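Local coordinates for protein deoxyribose-phosphate aldolase (Toxoplasma gondii, PDB 4EIV) that belongs to the deoxyribose-phosphate aldolase family of enzymes, which fold as a closed eight-stranded parallel barrel wrapped in helices, at residues A46-A51 with F273-K277. Sequence-based numbering, arbitrary orientation.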
ATOM      1  N   ALA A  46       2.504 -12.523 -26.119  1.00 35.07           N
ATOM      2  CA  ALA A  46       3.802 -12.023 -25.644  1.00 35.09           C
ATOM      3  C   ALA A  46       3.636 -11.042 -24.481  1.00 33.72           C
ATOM      4  O   ALA A  46       4.335 -11.110 -23.475  1.00 34.24           O
ATOM      5  CB  ALA A  46       4.584 -11.373 -26.791  1.00 36.08           C
ATOM      6  N   VAL A  47       2.678 -10.144 -24.619  1.00 32.97           N
ATOM      7  CA  VAL A  47       2.404  -9.164 -23.577  1.00 31.67           C
ATOM      8  C   VAL A  47       1.893  -9.861 -22.317  1.00 31.20           C
ATOM      9  O   VAL A  47       2.337  -9.563 -21.204  1.00 30.90           O
ATOM     10  CB  VAL A  47       1.377  -8.131 -24.083  1.00 31.34           C
ATOM     11  CG1 VAL A  47       0.840  -7.307 -22.949  1.00 32.32           C
ATOM     12  CG2 VAL A  47       2.007  -7.261 -25.166  1.00 32.71           C
ATOM     13  N   CYS A  48       0.956 -10.787 -22.495  1.00 32.03           N
ATOM     14  CA  CYS A  48       0.362 -11.508 -21.372  1.00 32.39           C
ATOM     15  C   CYS A  48       1.356 -12.322 -20.561  1.00 33.32           C
ATOM     16  O   CYS A  48       1.232 -12.410 -19.345  1.00 32.95           O
ATOM     17  CB  CYS A  48      -0.775 -12.421 -21.836  1.00 33.07           C
ATOM     18  SG  CYS A  48      -2.264 -11.523 -22.283  1.00 33.43           S
ATOM     19  N   LYS A  49       2.335 -12.913 -21.234  0.50 34.36           N
ATOM     20  CA  LYS A  49       3.341 -13.714 -20.549  0.50 35.47           C
ATOM     21  C   LYS A  49       4.174 -12.881 -19.585  0.50 34.52           C
ATOM     22  O   LYS A  49       4.438 -13.314 -18.462  0.50 35.14           O
ATOM     23  CB  LYS A  49       4.207 -14.438 -21.570  0.50 37.12           C
ATOM     24  CG  LYS A  49       3.457 -15.591 -22.218  0.50 39.61           C
ATOM     25  CD  LYS A  49       4.162 -16.155 -23.432  0.50 41.68           C
ATOM     26  CE  LYS A  49       3.296 -17.194 -24.129  0.50 43.44           C
ATOM     27  NZ  LYS A  49       3.892 -17.679 -25.407  0.50 46.69           N
ATOM     28  N   ILE A  50       4.572 -11.681 -20.008  1.00 33.71           N
ATOM     29  CA  ILE A  50       5.351 -10.782 -19.134  1.00 32.68           C
ATOM     30  C   ILE A  50       4.427 -10.187 -18.044  1.00 31.18           C
ATOM     31  O   ILE A  50       4.824 -10.055 -16.895  1.00 31.24           O
ATOM     32  CB  ILE A  50       6.098  -9.687 -19.912  1.00 32.81           C
ATOM     33  CG1 ILE A  50       7.024 -10.325 -20.952  1.00 35.75           C
ATOM     34  CG2 ILE A  50       6.859  -8.767 -18.948  1.00 32.93           C
ATOM     35  CD1 ILE A  50       8.044 -11.299 -20.391  1.00 39.93           C
ATOM     36  N   ALA A  51       3.183  -9.879 -18.401  1.00 30.41           N
ATOM     37  CA  ALA A  51       2.205  -9.393 -17.426  1.00 29.53           C
ATOM     38  C   ALA A  51       1.964 -10.395 -16.287  1.00 30.46           C
ATOM     39  O   ALA A  51       1.939 -10.025 -15.114  1.00 29.98           O
ATOM     40  CB  ALA A  51       0.860  -9.087 -18.128  1.00 29.54           C
ATOM     41  N   PHE A 273       4.035  -2.037 -23.250  1.00 29.35           N
ATOM     42  CA  PHE A 273       4.834  -3.238 -23.082  1.00 30.18           C
ATOM     43  C   PHE A 273       6.277  -2.927 -22.724  1.00 29.92           C
ATOM     44  O   PHE A 273       6.846  -3.592 -21.861  1.00 30.16           O
ATOM     45  CB  PHE A 273       4.709  -4.068 -24.374  1.00 31.38           C
ATOM     46  CG  PHE A 273       5.309  -5.447 -24.316  1.00 33.84           C
ATOM     47  CD1 PHE A 273       5.313  -6.206 -23.150  1.00 34.51           C
ATOM     48  CD2 PHE A 273       5.752  -6.040 -25.489  1.00 36.59           C
ATOM     49  CE1 PHE A 273       5.840  -7.489 -23.142  1.00 36.06           C
ATOM     50  CE2 PHE A 273       6.270  -7.320 -25.484  1.00 38.51           C
ATOM     51  CZ  PHE A 273       6.307  -8.047 -24.300  1.00 38.92           C
ATOM     52  N   ASN A 274       6.887  -1.946 -23.390  1.00 30.43           N
ATOM     53  CA  ASN A 274       8.266  -1.580 -23.065  1.00 30.52           C
ATOM     54  C   ASN A 274       8.398  -1.097 -21.610  1.00 29.83           C
ATOM     55  O   ASN A 274       9.349  -1.481 -20.917  1.00 30.23           O
ATOM     56  CB  ASN A 274       8.833  -0.573 -24.064  1.00 32.42           C
ATOM     57  CG  ASN A 274       9.056  -1.180 -25.443  1.00 35.70           C
ATOM     58  OD1 ASN A 274       9.294  -2.386 -25.579  1.00 38.96           O
ATOM     59  ND2 ASN A 274       9.005  -0.339 -26.470  1.00 41.69           N
ATOM     60  N   LEU A 275       7.414  -0.332 -21.127  1.00 28.92           N
ATOM     61  CA  LEU A 275       7.447   0.108 -19.724  1.00 27.83           C
ATOM     62  C   LEU A 275       7.321  -1.098 -18.791  1.00 27.70           C
ATOM     63  O   LEU A 275       8.033  -1.199 -17.798  1.00 27.45           O
ATOM     64  CB  LEU A 275       6.391   1.179 -19.438  1.00 27.39           C
ATOM     65  CG  LEU A 275       6.221   1.657 -17.985  1.00 26.92           C
ATOM     66  CD1 LEU A 275       7.541   2.200 -17.414  1.00 28.57           C
ATOM     67  CD2 LEU A 275       5.173   2.748 -17.955  1.00 28.08           C
ATOM     68  N   LEU A 276       6.389  -1.999 -19.090  1.00 27.38           N
ATOM     69  CA  LEU A 276       6.240  -3.219 -18.300  1.00 27.79           C
ATOM     70  C   LEU A 276       7.560  -3.975 -18.196  1.00 28.47           C
ATOM     71  O   LEU A 276       7.968  -4.398 -17.107  1.00 28.93           O
ATOM     72  CB  LEU A 276       5.152  -4.121 -18.896  1.00 28.43           C
ATOM     73  CG  LEU A 276       5.015  -5.500 -18.251  1.00 29.22           C
ATOM     74  CD1 LEU A 276       4.781  -5.372 -16.730  1.00 28.78           C
ATOM     75  CD2 LEU A 276       3.934  -6.311 -18.947  1.00 28.48           C
ATOM     76  N   LYS A 277       8.249  -4.138 -19.324  1.00 29.92           N
ATOM     77  CA  LYS A 277       9.530  -4.824 -19.313  1.00 31.69           C
ATOM     78  C   LYS A 277      10.593  -4.064 -18.502  1.00 31.19           C
ATOM     79  O   LYS A 277      11.359  -4.688 -17.795  1.00 32.22           O
ATOM     80  CB  LYS A 277      10.001  -5.128 -20.736  1.00 32.73           C
ATOM     81  CG  LYS A 277       9.136  -6.223 -21.420  1.00 35.29           C
ATOM     82  CD  LYS A 277       9.573  -6.596 -22.836  1.00 39.93           C
ATOM     83  CE  LYS A 277       9.212  -5.520 -23.848  1.00 41.45           C
ATOM     84  NZ  LYS A 277       9.557  -5.950 -25.228  1.00 45.17           N
TER
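The Phe273 ring lies between two aliphatic groups: the CE methylene of Lys277, from the next turn of the same helix, sits over the centre of one face, and Val47 covers the other, somewhat toward the rim. Val47 CG2 makes a CH-pi contact 3.9 Å from the Phe273 ring centroid, 14° off the normal. Ile50 meets the ring at its edge, with CB in the ring plane and CG1 3.8 Å from Phe273 CE1. Phe273 CG lies opposite the backbone N about the first side-chain bond (chi1 -172°), a torsion that carries the ring across to helix 41-52. One turn on, Leu276 extends CD2 to 3.7 Å from Ala51 N and 3.8 Å from Ile50 CG2. Ile50 thus touches both Phe273 and Leu276, through separate branches. The axes of the two short helical segments are inclined by 28° and come within 10.3 Å. In this TIM barrel the contact closes the outer ring of helices, joining those after the first and eighth strands; Val47 and Leu276 also rest on Val32 of strand 30-34. Ala51 N is already bonded to Val47 O, so the Leu276 methyl meets a satisfied amide. Dispersion and CH-pi contacts hold the segments together, while a weak Ile50 O to Arg280 NE bond links the helices.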